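PDB 2HX1: predicted sugar phosphatases of the HAD superfamily, which probably hydrolyses phosphate esters of sugars or related small molecules, using a magnesium ion held in a HAD-type active site. Local coordinates for residues A[16-21]-A[208-213]; A[61-66]-A[78-83]. One frame throughout, in Å; residues are numbered along the deposited sequence. Where two conformers were deposited one is given.

Contact 1 (A[16-21]-A[208-213]). With MG (magnesium ion), chain E.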
loop_
_atom_site.group_PDB
_atom_site.type_symbol
_atom_site.label_atom_id
_atom_site.label_comp_id
_atom_site.label_asym_id
_atom_site.label_seq_id
_atom_site.Cartn_x
_atom_site.Cartn_y
_atom_site.Cartn_z
ATOM N N CYS A 16 9.552 34.554 13.666
ATOM C CA CYS A 16 9.645 33.401 14.576
ATOM C C CYS A 16 10.187 32.190 13.861
ATOM O O CYS A 16 9.943 32.017 12.666
ATOM C CB CYS A 16 8.284 33.071 15.165
ATOM S SG CYS A 16 8.335 31.933 16.561
ATOM N N ILE A 17 10.975 31.388 14.578
ATOM C CA ILE A 17 11.467 30.119 14.063
ATOM C C ILE A 17 10.681 28.989 14.737
ATOM O O ILE A 17 10.443 29.026 15.951
ATOM C CB ILE A 17 13.019 29.935 14.326
ATOM C CG1 ILE A 17 13.790 31.220 14.022
ATOM C CG2 ILE A 17 13.607 28.798 13.490
ATOM C CD1 ILE A 17 13.721 31.629 12.545
ATOM N N PHE A 18 10.244 28.014 13.949
ATOM C CA PHE A 18 9.788 26.723 14.474
ATOM C C PHE A 18 10.868 25.670 14.194
ATOM O O PHE A 18 11.254 25.476 13.058
ATOM C CB PHE A 18 8.465 26.237 13.838
ATOM C CG PHE A 18 7.273 27.160 14.043
ATOM C CD1 PHE A 18 7.296 28.220 14.923
ATOM C CD2 PHE A 18 6.084 26.905 13.374
ATOM C CE1 PHE A 18 6.180 29.033 15.095
ATOM C CE2 PHE A 18 4.985 27.744 13.531
ATOM C CZ PHE A 18 5.035 28.778 14.409
ATOM N N PHE A 19 11.362 25.036 15.259
ATOM C CA PHE A 19 12.393 24.020 15.164
ATOM C C PHE A 19 11.784 22.633 15.411
ATOM O O PHE A 19 11.147 22.443 16.419
ATOM C CB PHE A 19 13.464 24.245 16.237
ATOM C CG PHE A 19 14.407 25.408 15.973
ATOM C CD1 PHE A 19 15.426 25.306 15.044
ATOM C CD2 PHE A 19 14.299 26.566 16.687
ATOM C CE1 PHE A 19 16.288 26.339 14.823
ATOM C CE2 PHE A 19 15.162 27.613 16.458
ATOM C CZ PHE A 19 16.168 27.490 15.562
ATOM N N ASP A 20 11.948 21.696 14.475
ATOM C CA ASP A 20 11.885 20.275 14.792
ATOM C C ASP A 20 13.073 19.971 15.725
ATOM O O ASP A 20 14.074 20.694 15.676
ATOM C CB ASP A 20 11.967 19.443 13.506
ATOM C CG ASP A 20 12.048 17.952 13.765
ATOM O OD1 ASP A 20 11.301 17.442 14.612
ATOM O OD2 ASP A 20 12.873 17.284 13.112
ATOM N N ALA A 21 12.968 18.947 16.582
ATOM C CA ALA A 21 14.042 18.664 17.555
ATOM C C ALA A 21 14.991 17.611 16.983
ATOM O O ALA A 21 16.102 17.946 16.630
ATOM C CB ALA A 21 13.506 18.256 18.908
ATOM N N GLN A 208 -2.355 21.744 13.290
ATOM C CA GLN A 208 -2.912 22.227 14.564
ATOM C C GLN A 208 -1.874 22.868 15.444
ATOM O O GLN A 208 -2.138 23.901 16.041
ATOM C CB GLN A 208 -3.669 21.139 15.359
ATOM C CG GLN A 208 -4.967 20.641 14.672
ATOM C CD GLN A 208 -5.929 19.909 15.624
ATOM O OE1 GLN A 208 -6.517 20.526 16.504
ATOM N NE2 GLN A 208 -6.093 18.593 15.437
HETATM N N MSE A 209 -0.687 22.279 15.519
HETATM C CA MSE A 209 0.343 22.813 16.414
HETATM C C MSE A 209 0.836 24.171 15.917
HETATM O O MSE A 209 1.028 25.130 16.738
HETATM C CB MSE A 209 1.502 21.854 16.569
HETATM C CG MSE A 209 1.207 20.678 17.489
HETATM SE SE MSE A 209 2.784 19.552 17.687
HETATM C CE MSE A 209 3.158 18.993 15.867
ATOM N N PHE A 210 1.029 24.239 14.590
ATOM C CA PHE A 210 1.418 25.471 13.910
ATOM C C PHE A 210 0.395 26.543 14.212
ATOM O O PHE A 210 0.743 27.657 14.532
ATOM C CB PHE A 210 1.471 25.309 12.383
ATOM C CG PHE A 210 2.517 24.338 11.871
ATOM C CD1 PHE A 210 3.712 24.135 12.523
ATOM C CD2 PHE A 210 2.284 23.639 10.696
ATOM C CE1 PHE A 210 4.666 23.246 12.008
ATOM C CE2 PHE A 210 3.206 22.751 10.190
ATOM C CZ PHE A 210 4.412 22.552 10.843
HETATM N N MSE A 211 -0.875 26.205 14.100
HETATM C CA MSE A 211 -1.937 27.176 14.307
HETATM C C MSE A 211 -1.950 27.720 15.755
HETATM O O MSE A 211 -2.232 28.890 16.004
HETATM C CB MSE A 211 -3.277 26.533 13.942
HETATM C CG MSE A 211 -4.448 27.485 14.021
HETATM SE SE MSE A 211 -4.244 29.202 12.983
HETATM C CE MSE A 211 -4.905 28.735 11.130
ATOM N N PHE A 212 -1.660 26.842 16.704
ATOM C CA PHE A 212 -1.577 27.207 18.116
ATOM C C PHE A 212 -0.450 28.231 18.368
ATOM O O PHE A 212 -0.665 29.269 18.994
ATOM C CB PHE A 212 -1.402 25.925 18.960
ATOM C CG PHE A 212 -1.225 26.193 20.410
ATOM C CD1 PHE A 212 -2.296 26.570 21.186
ATOM C CD2 PHE A 212 0.030 26.123 20.989
ATOM C CE1 PHE A 212 -2.120 26.843 22.535
ATOM C CE2 PHE A 212 0.220 26.419 22.322
ATOM C CZ PHE A 212 -0.844 26.766 23.100
ATOM N N ALA A 213 0.729 27.953 17.815
ATOM C CA ALA A 213 1.888 28.836 17.931
ATOM C C ALA A 213 1.604 30.147 17.209
ATOM O O ALA A 213 1.893 31.225 17.727
ATOM C CB ALA A 213 3.141 28.181 17.334
HETATM MG MG MG E . 13.476 15.445 12.769
HETATM O O HOH W 1 12.310 14.930 14.376
HETATM O O HOH W 2 11.724 15.390 11.524
HETATM O O HOH W 3 14.054 13.549 12.531
#
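The first strand of the HAD core, 16-19, sits in the middle of a parallel sheet, and Phe18 reaches from it to the helix 208-213 that packs on one side of that sheet. Phe18 CZ lies 3.5 Å from Ala213 CB, while Phe18 CD2 lies 3.7 Å from Phe210 CD1. The two phenyl planes are nearly parallel, 16° apart, but displaced along their planes, with ring centroids 6.0 Å apart, so that little of one ring lies over the other; the two side chains meet at a slant. Phe18 has CG opposite its carbonyl carbon (chi1 -60°), a rotation that carries the ring out from the strand to the helix. Tyr50, Met230 and Leu247 also pack against Phe18, and the three apolar residues that touch, Phe18, Phe210 and Ala213, are all buried. Just beyond the strand comes Asp20, as in the Rossmann-like HAD fold, where the first strand delivers an aspartate to the metal. Its OD2 binds magnesium at 2.0 Å; OD1 accepts a 2.7 Å hydrogen bond from a metal-bound water and forms a salt bridge with Lys204. Phe22 O and Asp233 complete the site with three waters. With an alanine in place of Phe18, Phe210 and the Ala213 methyl would probably lose their shared partner and a gap would open between sheet and helix. On the same helix, Gln208 NE2 is hydrogen-bonded to Lys244 O of the second subunit.

Contact 2 (A[61-66]-A[78-83])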
loop_
_atom_site.group_PDB
_atom_site.type_symbol
_atom_site.label_atom_id
_atom_site.label_comp_id
_atom_site.label_asym_id
_atom_site.label_seq_id
_atom_site.Cartn_x
_atom_site.Cartn_y
_atom_site.Cartn_z
ATOM N N GLU A 61 6.998 19.994 29.965
ATOM C CA GLU A 61 7.853 20.252 31.141
ATOM C C GLU A 61 9.026 19.280 31.224
ATOM O O GLU A 61 10.144 19.686 31.491
ATOM C CB GLU A 61 7.017 20.169 32.453
ATOM C CG GLU A 61 5.732 21.090 32.480
ATOM C CD GLU A 61 4.404 20.383 32.000
ATOM O OE1 GLU A 61 3.667 19.790 32.848
ATOM O OE2 GLU A 61 4.083 20.444 30.791
ATOM N N GLN A 62 8.755 17.997 30.983
ATOM C CA GLN A 62 9.788 16.942 30.953
ATOM C C GLN A 62 10.647 17.020 29.716
ATOM O O GLN A 62 11.837 16.785 29.792
ATOM C CB GLN A 62 9.156 15.542 31.054
ATOM C CG GLN A 62 8.634 15.195 32.459
ATOM C CD GLN A 62 7.845 13.848 32.515
ATOM O OE1 GLN A 62 6.881 13.610 31.733
ATOM N NE2 GLN A 62 8.256 12.968 33.444
ATOM N N LEU A 63 10.059 17.362 28.575
ATOM C CA LEU A 63 10.829 17.611 27.362
ATOM C C LEU A 63 11.813 18.766 27.570
ATOM O O LEU A 63 12.970 18.674 27.145
ATOM C CB LEU A 63 9.881 17.910 26.188
ATOM C CG LEU A 63 8.956 16.808 25.671
ATOM C CD1 LEU A 63 7.999 17.407 24.613
ATOM C CD2 LEU A 63 9.803 15.706 25.084
ATOM N N ALA A 64 11.364 19.831 28.239
ATOM C CA ALA A 64 12.243 20.971 28.573
ATOM C C ALA A 64 13.329 20.576 29.570
ATOM O O ALA A 64 14.472 21.002 29.430
ATOM C CB ALA A 64 11.443 22.182 29.107
ATOM N N ASP A 65 12.971 19.754 30.560
ATOM C CA ASP A 65 13.936 19.253 31.552
ATOM C C ASP A 65 15.064 18.487 30.891
ATOM O O ASP A 65 16.205 18.584 31.307
ATOM C CB ASP A 65 13.237 18.347 32.576
ATOM C CG ASP A 65 14.202 17.788 33.641
ATOM O OD1 ASP A 65 14.797 18.581 34.399
ATOM O OD2 ASP A 65 14.361 16.546 33.710
ATOM N N SER A 66 14.749 17.732 29.842
ATOM C CA SER A 66 15.785 17.033 29.078
ATOM C C SER A 66 16.796 17.953 28.459
ATOM O O SER A 66 17.960 17.611 28.433
ATOM C CB SER A 66 15.208 16.189 27.943
ATOM O OG SER A 66 14.238 15.288 28.423
ATOM N N ASP A 78 7.193 26.430 27.960
ATOM C CA ASP A 78 6.278 27.260 27.142
ATOM C C ASP A 78 6.707 27.347 25.666
ATOM O O ASP A 78 5.910 27.717 24.795
ATOM C CB ASP A 78 6.101 28.675 27.745
ATOM C CG ASP A 78 7.361 29.512 27.669
ATOM O OD1 ASP A 78 8.413 29.015 28.092
ATOM O OD2 ASP A 78 7.311 30.664 27.179
ATOM N N LYS A 79 7.950 27.003 25.377
ATOM C CA LYS A 79 8.454 27.078 24.008
ATOM C C LYS A 79 8.310 25.747 23.276
ATOM O O LYS A 79 8.604 25.677 22.085
ATOM C CB LYS A 79 9.921 27.484 24.007
ATOM C CG LYS A 79 10.245 28.714 24.852
ATOM C CD LYS A 79 10.565 29.969 24.061
ATOM C CE LYS A 79 11.249 31.030 24.974
ATOM N NZ LYS A 79 12.411 30.525 25.830
ATOM N N ILE A 80 7.885 24.703 23.996
ATOM C CA ILE A 80 7.745 23.370 23.430
ATOM C C ILE A 80 6.283 23.038 23.118
ATOM O O ILE A 80 5.445 22.858 24.011
ATOM C CB ILE A 80 8.366 22.308 24.341
ATOM C CG1 ILE A 80 9.825 22.692 24.665
ATOM C CG2 ILE A 80 8.323 20.938 23.671
ATOM C CD1 ILE A 80 10.629 21.650 25.351
ATOM N N ILE A 81 5.994 22.954 21.833
ATOM C CA ILE A 81 4.679 22.564 21.361
ATOM C C ILE A 81 4.784 21.139 20.840
ATOM O O ILE A 81 5.494 20.871 19.889
ATOM C CB ILE A 81 4.187 23.482 20.223
ATOM C CG1 ILE A 81 4.294 24.969 20.618
ATOM C CG2 ILE A 81 2.765 23.098 19.857
ATOM C CD1 ILE A 81 4.249 25.940 19.402
ATOM N N SER A 82 4.065 20.226 21.468
ATOM C CA SER A 82 4.233 18.817 21.233
ATOM C C SER A 82 2.915 18.185 20.838
ATOM O O SER A 82 1.860 18.615 21.314
ATOM C CB SER A 82 4.703 18.232 22.575
ATOM O OG SER A 82 4.460 16.855 22.684
ATOM N N SER A 83 2.966 17.118 20.056
ATOM C CA SER A 83 1.729 16.477 19.605
ATOM C C SER A 83 1.011 15.801 20.775
ATOM O O SER A 83 -0.200 15.595 20.722
ATOM C CB SER A 83 1.975 15.506 18.458
ATOM O OG SER A 83 2.729 14.411 18.887
#
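Ile80, on the short strand 80-82, points its side chain at the helix 61-66, and its two branches divide the work. From CB, the CG2 methyl of Ile80 goes to the tip of Leu63, lying 3.7 Å from Leu63 CD1. The other branch, CG1, stands opposite the carbonyl carbon (chi1 -53°) and continues in an extended line (chi2 -170°), which pushes CD1 up against the helix backbone. There Ile80 CD1 is 3.5 Å from Ala64 N. The same methyl also touches the CB atoms of Ala64 and Leu63. The short side chain of Ala64 probably helps it to come this near the main chain. Leu63 answers from the helix: its CD1 also lies 4.0 Å from Ser82 CB, bridging two residues that face the same side of the strand. Ser82 turns its hydroxyl to polar partners outside the two segments: OG is hydrogen-bonded with Asp55 O and with Gly84 N. Through the second of these bonds Ser82, the last residue of the strand, serves as N-cap of helix 83-94. The segments belong to a beta-alpha-beta crossover in which helix 60-69 connects strands 48-53 and 80-82; the axes of its helix 61-66 and strand 80-82 approach to 9.2 Å, with 127° between their N-to-C directions. Strand 80-82 is the outermost of the sheet on this side within the chain and pairs with 48-53, while the CA-CB bond of Ile81 points away from helix 61-66.

Contacts 1 and 2 lie with their centres about 12 Å apart and use the same six-stranded parallel sheet, contact 1 on its inner strand 16-19 and contact 2 on its outermost strand 80-82, with strand 48-53 between them. Along the chain, 16-21 comes first, both halves of contact 2 follow, and 208-213 comes last, after the five-stranded second sheet. Helix 208-213 also joins the two contacts directly: the selenium of Met209 lies by the backbone of Ser82 and Ser83. Contact 1 thus brings together distant parts of the sequence at the strand whose end leads to the magnesium ligand Asp20, whereas contact 2 is a local crossover at the sheet's margin.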